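Local coordinates for protein lactaldehyde dehydrogenase (Methanocaldococcus jannaschii, PDB 3PQA) that oxidises lactaldehyde to lactate with a preference for NAD over NADP, a step in the biosynthesis of coenzyme F420, at residues Ile79-Ala84 against Lys168-Val172; Gly338-Leu342 against Thr354-Val358. All coordinates share one frame; numbering follows the deposited sequence.

Contact 1: residues Ile79-Ala84 against Lys168-Val172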
ATOM      1  N   ILE B  79     -22.297  32.778  -8.808  1.00 15.83           N
ATOM      2  CA  ILE B  79     -23.163  31.899  -9.577  1.00 15.63           C
ATOM      3  C   ILE B  79     -23.819  30.849  -8.670  1.00 14.67           C
ATOM      4  O   ILE B  79     -25.010  30.582  -8.803  1.00 14.59           O
ATOM      5  CB  ILE B  79     -22.426  31.237 -10.765  1.00 16.62           C
ATOM      6  CG1 ILE B  79     -22.131  32.286 -11.850  1.00 17.38           C
ATOM      7  CG2 ILE B  79     -23.283  30.111 -11.366  1.00 17.37           C
ATOM      8  CD1 ILE B  79     -20.994  31.904 -12.811  1.00 16.79           C
ATOM      9  N   LEU B  80     -23.051  30.266  -7.749  1.00 14.37           N
ATOM     10  CA  LEU B  80     -23.627  29.329  -6.780  1.00 14.18           C
ATOM     11  C   LEU B  80     -24.728  29.990  -5.942  1.00 14.57           C
ATOM     12  O   LEU B  80     -25.773  29.393  -5.703  1.00 14.94           O
ATOM     13  CB  LEU B  80     -22.546  28.715  -5.879  1.00 14.51           C
ATOM     14  CG  LEU B  80     -21.585  27.752  -6.597  1.00 14.36           C
ATOM     15  CD1 LEU B  80     -20.428  27.366  -5.668  1.00 14.46           C
ATOM     16  CD2 LEU B  80     -22.320  26.516  -7.051  1.00 14.48           C
ATOM     17  N   ALA B  81     -24.488  31.221  -5.512  1.00 14.24           N
ATOM     18  CA  ALA B  81     -25.461  31.955  -4.704  1.00 14.25           C
ATOM     19  C   ALA B  81     -26.748  32.186  -5.482  1.00 14.60           C
ATOM     20  O   ALA B  81     -27.843  31.909  -4.987  1.00 15.06           O
ATOM     21  CB  ALA B  81     -24.875  33.278  -4.234  1.00 14.31           C
ATOM     22  N   ILE B  82     -26.604  32.673  -6.709  1.00 15.36           N
ATOM     23  CA  ILE B  82     -27.741  33.048  -7.542  1.00 16.59           C
ATOM     24  C   ILE B  82     -28.510  31.835  -8.079  1.00 16.08           C
ATOM     25  O   ILE B  82     -29.742  31.826  -8.073  1.00 15.81           O
ATOM     26  CB  ILE B  82     -27.275  34.007  -8.689  1.00 18.63           C
ATOM     27  CG1 ILE B  82     -26.842  35.354  -8.095  1.00 19.50           C
ATOM     28  CG2 ILE B  82     -28.366  34.214  -9.737  1.00 19.56           C
ATOM     29  CD1 ILE B  82     -25.966  36.203  -9.026  1.00 19.00           C
ATOM     30  N   ASP B  83     -27.780  30.810  -8.522  1.00 15.28           N
ATOM     31  CA  ASP B  83     -28.370  29.671  -9.228  1.00 15.13           C
ATOM     32  C   ASP B  83     -28.782  28.546  -8.277  1.00 14.10           C
ATOM     33  O   ASP B  83     -29.869  27.984  -8.409  1.00 14.28           O
ATOM     34  CB  ASP B  83     -27.374  29.172 -10.298  1.00 15.88           C
ATOM     35  CG  ASP B  83     -27.951  28.115 -11.232  1.00 16.82           C
ATOM     36  OD1 ASP B  83     -29.179  27.949 -11.321  1.00 15.99           O
ATOM     37  OD2 ASP B  83     -27.137  27.439 -11.909  1.00 16.03           O
ATOM     38  N   ALA B  84     -27.907  28.217  -7.330  1.00 13.39           N
ATOM     39  CA  ALA B  84     -28.162  27.138  -6.379  1.00 12.57           C
ATOM     40  C   ALA B  84     -28.775  27.635  -5.069  1.00 11.95           C
ATOM     41  O   ALA B  84     -29.159  26.834  -4.221  1.00 11.99           O
ATOM     42  CB  ALA B  84     -26.860  26.343  -6.106  1.00 12.38           C
ATOM     43  N   LYS B 168     -31.347  22.042 -12.135  1.00 15.47           N
ATOM     44  CA  LYS B 168     -31.761  22.919 -11.042  1.00 16.93           C
ATOM     45  C   LYS B 168     -30.696  23.958 -10.699  1.00 16.09           C
ATOM     46  O   LYS B 168     -31.002  24.987 -10.110  1.00 16.61           O
ATOM     47  CB  LYS B 168     -32.116  22.088  -9.816  1.00 19.86           C
ATOM     48  CG  LYS B 168     -33.436  21.372  -9.958  1.00 20.82           C
ATOM     49  CD  LYS B 168     -33.602  20.328  -8.882  1.00 20.78           C
ATOM     50  CE  LYS B 168     -34.735  19.383  -9.231  1.00 21.14           C
ATOM     51  NZ  LYS B 168     -34.564  18.176  -8.402  1.00 21.32           N
ATOM     52  N   ALA B 169     -29.444  23.675 -11.062  1.00 14.55           N
ATOM     53  CA  ALA B 169     -28.348  24.627 -10.874  1.00 13.26           C
ATOM     54  C   ALA B 169     -27.199  24.364 -11.847  1.00 13.34           C
ATOM     55  O   ALA B 169     -26.090  24.087 -11.419  1.00 13.98           O
ATOM     56  CB  ALA B 169     -27.840  24.609  -9.416  1.00 13.21           C
ATOM     57  N   PRO B 170     -27.465  24.482 -13.162  1.00 13.42           N
ATOM     58  CA  PRO B 170     -26.485  24.120 -14.196  1.00 13.40           C
ATOM     59  C   PRO B 170     -25.414  25.177 -14.507  1.00 13.37           C
ATOM     60  O   PRO B 170     -24.409  24.850 -15.138  1.00 13.37           O
ATOM     61  CB  PRO B 170     -27.369  23.905 -15.433  1.00 13.81           C
ATOM     62  CG  PRO B 170     -28.486  24.892 -15.252  1.00 14.46           C
ATOM     63  CD  PRO B 170     -28.713  25.014 -13.751  1.00 13.81           C
ATOM     64  N   LEU B 171     -25.610  26.423 -14.077  1.00 13.98           N
ATOM     65  CA  LEU B 171     -24.766  27.510 -14.606  1.00 14.78           C
ATOM     66  C   LEU B 171     -23.286  27.416 -14.224  1.00 14.48           C
ATOM     67  O   LEU B 171     -22.398  27.722 -15.038  1.00 14.25           O
ATOM     68  CB  LEU B 171     -25.345  28.892 -14.283  1.00 16.09           C
ATOM     69  CG  LEU B 171     -26.765  29.169 -14.799  1.00 16.80           C
ATOM     70  CD1 LEU B 171     -27.160  30.603 -14.489  1.00 16.24           C
ATOM     71  CD2 LEU B 171     -26.907  28.875 -16.303  1.00 16.21           C
ATOM     72  N   VAL B 172     -23.012  26.955 -13.009  1.00 14.25           N
ATOM     73  CA  VAL B 172     -21.623  26.817 -12.615  1.00 14.55           C
ATOM     74  C   VAL B 172     -20.953  25.708 -13.435  1.00 13.37           C
ATOM     75  O   VAL B 172     -19.761  25.791 -13.700  1.00 13.75           O
ATOM     76  CB  VAL B 172     -21.430  26.617 -11.096  1.00 16.79           C
ATOM     77  CG1 VAL B 172     -21.645  25.162 -10.687  1.00 18.50           C
ATOM     78  CG2 VAL B 172     -20.055  27.115 -10.673  1.00 18.50           C
TER
HETATM   79  O   HOH W   1     -24.833  26.577 -10.822  1.00 16.67           O
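The carboxylate of Asp83 is slotted between Ala169 and Leu171. One face of the group is turned to the CA and CB of Ala169, and over the other stands Leu171, whose CG lies 3.4 Å from Asp83 OD2. At the edge of the group, almost in its plane, sits Pro170 CD, nearer OD2 than OD1. The group reaches this slot because its CG is held anti to the backbone N (chi1 -172°), which swings it off helix 73-84 and into the turn that opens helix 171-186. There Leu171 N donates to Asp83 OD2 over 2.8 Å, meeting the oxygen nearly along its C-O axis. The same oxygen accepts a hydrogen bond from a water at 2.7 Å, which also donates to Ala169 O and accepts from Val172 N at 2.9 Å. Two successive amides near the start of helix 171-186 are served by one carboxylate, directly and through water. This is a helix N terminus satisfied by an acid from a helix remote in sequence, and the pairing with the helix dipole probably favours the charged form of the acid. Replacing Asp83 by an alanine would probably leave Leu171 N and the water without their shared acceptor and open a gap between Ala169 and Leu171. Ile79 CG2 packs 3.8 Å from Leu171 CB, the side chains crossing at about a right angle, and Leu80 CD2 rests against Val172 CG1 at 3.9 Å. The methyls of Ala84 and Ala169 touch. Strand 14-17 adds Val16 beside Asp83, Pro170 and Leu171. The side chain of Lys168 leads away from the contact and comes within about 4 Å of a bound sulfate and about 8 Å of the side chain of Ser222, probably NAD-binding.

Contact 2: residues Gly338-Leu342 against Thr354-Val358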
ATOM      1  N   GLY B 338     -45.835  14.654  16.525  1.00 25.76           N
ATOM      2  CA  GLY B 338     -44.611  15.448  16.657  1.00 25.60           C
ATOM      3  C   GLY B 338     -44.875  16.817  17.257  1.00 25.05           C
ATOM      4  O   GLY B 338     -45.855  17.478  16.914  1.00 25.34           O
ATOM      5  N   LYS B 339     -43.997  17.235  18.162  1.00 24.46           N
ATOM      6  CA  LYS B 339     -44.117  18.511  18.836  1.00 24.78           C
ATOM      7  C   LYS B 339     -43.224  19.542  18.158  1.00 24.01           C
ATOM      8  O   LYS B 339     -42.000  19.387  18.127  1.00 23.42           O
ATOM      9  CB  LYS B 339     -43.748  18.356  20.317  1.00 25.89           C
ATOM     10  CG  LYS B 339     -43.858  19.636  21.145  1.00 27.19           C
ATOM     11  CD  LYS B 339     -43.348  19.408  22.557  1.00 26.42           C
ATOM     12  CE  LYS B 339     -43.322  20.699  23.370  1.00 27.37           C
ATOM     13  NZ  LYS B 339     -42.134  20.682  24.285  1.00 26.73           N
ATOM     14  N   LEU B 340     -43.842  20.587  17.610  1.00 23.06           N
ATOM     15  CA  LEU B 340     -43.102  21.651  16.935  1.00 22.50           C
ATOM     16  C   LEU B 340     -42.436  22.559  17.959  1.00 22.66           C
ATOM     17  O   LEU B 340     -43.105  23.128  18.824  1.00 22.81           O
ATOM     18  CB  LEU B 340     -44.010  22.450  15.983  1.00 22.13           C
ATOM     19  CG  LEU B 340     -43.346  23.532  15.119  1.00 21.98           C
ATOM     20  CD1 LEU B 340     -42.373  22.929  14.094  1.00 22.08           C
ATOM     21  CD2 LEU B 340     -44.386  24.402  14.405  1.00 22.06           C
ATOM     22  N   LEU B 341     -41.115  22.680  17.859  1.00 21.87           N
ATOM     23  CA  LEU B 341     -40.329  23.480  18.790  1.00 21.39           C
ATOM     24  C   LEU B 341     -39.830  24.793  18.197  1.00 20.82           C
ATOM     25  O   LEU B 341     -39.592  25.753  18.928  1.00 21.04           O
ATOM     26  CB  LEU B 341     -39.141  22.670  19.312  1.00 21.88           C
ATOM     27  CG  LEU B 341     -39.472  21.325  19.962  1.00 20.70           C
ATOM     28  CD1 LEU B 341     -38.195  20.660  20.425  1.00 21.91           C
ATOM     29  CD2 LEU B 341     -40.457  21.480  21.125  1.00 21.97           C
ATOM     30  N   LEU B 342     -39.655  24.822  16.878  1.00 19.99           N
ATOM     31  CA  LEU B 342     -39.184  26.009  16.172  1.00 20.30           C
ATOM     32  C   LEU B 342     -39.562  25.919  14.702  1.00 21.75           C
ATOM     33  O   LEU B 342     -39.552  24.834  14.125  1.00 20.81           O
ATOM     34  CB  LEU B 342     -37.657  26.146  16.284  1.00 19.62           C
ATOM     35  CG  LEU B 342     -37.028  27.368  15.605  1.00 19.72           C
ATOM     36  CD1 LEU B 342     -37.371  28.649  16.377  1.00 19.58           C
ATOM     37  CD2 LEU B 342     -35.529  27.222  15.440  1.00 19.54           C
ATOM     38  N   THR B 354     -36.401  24.419  11.266  1.00 19.21           N
ATOM     39  CA  THR B 354     -37.559  23.739  11.853  1.00 19.06           C
ATOM     40  C   THR B 354     -37.075  22.573  12.723  1.00 18.74           C
ATOM     41  O   THR B 354     -36.241  21.768  12.302  1.00 18.70           O
ATOM     42  CB  THR B 354     -38.530  23.273  10.743  1.00 19.29           C
ATOM     43  OG1 THR B 354     -39.070  24.426  10.084  1.00 19.11           O
ATOM     44  CG2 THR B 354     -39.672  22.433  11.300  1.00 19.23           C
ATOM     45  N   ILE B 355     -37.581  22.510  13.949  1.00 18.15           N
ATOM     46  CA  ILE B 355     -37.148  21.512  14.906  1.00 18.38           C
ATOM     47  C   ILE B 355     -38.392  20.934  15.568  1.00 18.86           C
ATOM     48  O   ILE B 355     -39.280  21.680  15.975  1.00 18.09           O
ATOM     49  CB  ILE B 355     -36.233  22.140  15.975  1.00 18.29           C
ATOM     50  CG1 ILE B 355     -35.032  22.831  15.316  1.00 17.97           C
ATOM     51  CG2 ILE B 355     -35.785  21.094  17.013  1.00 18.03           C
ATOM     52  CD1 ILE B 355     -34.179  23.623  16.279  1.00 18.26           C
ATOM     53  N   LEU B 356     -38.458  19.608  15.642  1.00 19.58           N
ATOM     54  CA  LEU B 356     -39.559  18.934  16.309  1.00 20.66           C
ATOM     55  C   LEU B 356     -39.021  17.872  17.244  1.00 20.63           C
ATOM     56  O   LEU B 356     -37.997  17.245  16.956  1.00 19.53           O
ATOM     57  CB  LEU B 356     -40.479  18.251  15.294  1.00 21.07           C
ATOM     58  CG  LEU B 356     -41.247  19.087  14.270  1.00 21.32           C
ATOM     59  CD1 LEU B 356     -40.404  19.311  13.024  1.00 21.13           C
ATOM     60  CD2 LEU B 356     -42.533  18.382  13.899  1.00 21.20           C
ATOM     61  N   GLU B 357     -39.705  17.660  18.365  1.00 20.77           N
ATOM     62  CA  GLU B 357     -39.444  16.469  19.151  1.00 21.74           C
ATOM     63  C   GLU B 357     -40.437  15.412  18.703  1.00 21.20           C
ATOM     64  O   GLU B 357     -41.637  15.685  18.617  1.00 21.01           O
ATOM     65  CB  GLU B 357     -39.549  16.700  20.663  1.00 23.18           C
ATOM     66  CG  GLU B 357     -39.424  15.374  21.412  1.00 24.75           C
ATOM     67  CD  GLU B 357     -39.169  15.492  22.905  1.00 23.69           C
ATOM     68  OE1 GLU B 357     -39.069  16.617  23.430  1.00 24.79           O
ATOM     69  OE2 GLU B 357     -39.044  14.425  23.541  1.00 24.86           O
ATOM     70  N   VAL B 358     -39.930  14.225  18.380  1.00 20.46           N
ATOM     71  CA  VAL B 358     -40.769  13.142  17.862  1.00 20.33           C
ATOM     72  C   VAL B 358     -40.408  11.802  18.506  1.00 20.73           C
ATOM     73  O   VAL B 358     -39.406  11.707  19.231  1.00 20.46           O
ATOM     74  CB  VAL B 358     -40.667  13.030  16.310  1.00 20.14           C
ATOM     75  CG1 VAL B 358     -40.921  14.382  15.634  1.00 19.66           C
ATOM     76  CG2 VAL B 358     -39.297  12.488  15.887  1.00 19.68           C
TER
HETATM   77  O   HOH W   2     -39.689  19.117  23.956  1.00 30.44           O
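Ile355 O is gripped by two consecutive amides of the facing strand, Leu341 N at 2.8 Å and Leu342 N at a longer 3.3 Å. The Leu342 donor lies in the carbonyl plane, on a lone pair, whereas that of Leu341 is tilted 19° from it. Ile355 N returns a bond to Leu342 O within the same irregular step, and regular antiparallel pairing is found beside it, where Lys339 and Glu357 exchange two backbone bonds. Because Leu341 is the extra residue, its side chain turns over the neighbouring strand, with CB 3.5 Å from Ile355 O and CD1 3.9 Å from Glu357 N. Leu342 CD2 meets Ile355 CD1 on the face covered by helix 288-300, which brings Ile292, Phe295 and Ala299. Leu340 CD1 approaches Leu356 CG at 4.0 Å on the other face. At the Lys339-Glu357 pair, Lys339 runs extended from a CG anti to its amide nitrogen (chi1 -179°) and bends only at chi4. Its NZ donates a hydrogen bond to a water, which donates in turn to Glu357 OE1 at 2.6 Å, so the opposite charges meet through solvent, while Glu357 OE2 forms a salt bridge to Arg378. With Leu341 and Leu342 both facing Ile355, this is a classic beta bulge, set where strand 339-342 joins the mixed sheet of the catalytic domain of an aldehyde dehydrogenase.

Contacts 1 and 2 lie with their centres 31 Å apart and nearest atoms about 17 Å apart, and share no helix or strand. The first is largely buried, joining two helices, one of which opens close to the probable NAD site. The second is partly buried, farther from the middle of the chain and away from the active and NAD sites, at the margin of a mixed sheet, where strand 339-342 pairs with strand 350-357. Their chemistry follows these places. In contact 1 one carboxylate and a bridging water satisfy two backbone amides at the start of a helix; in contact 2 backbone bonds between strands do most of the work, and the water spans an exposed lysine and a partly exposed glutamate.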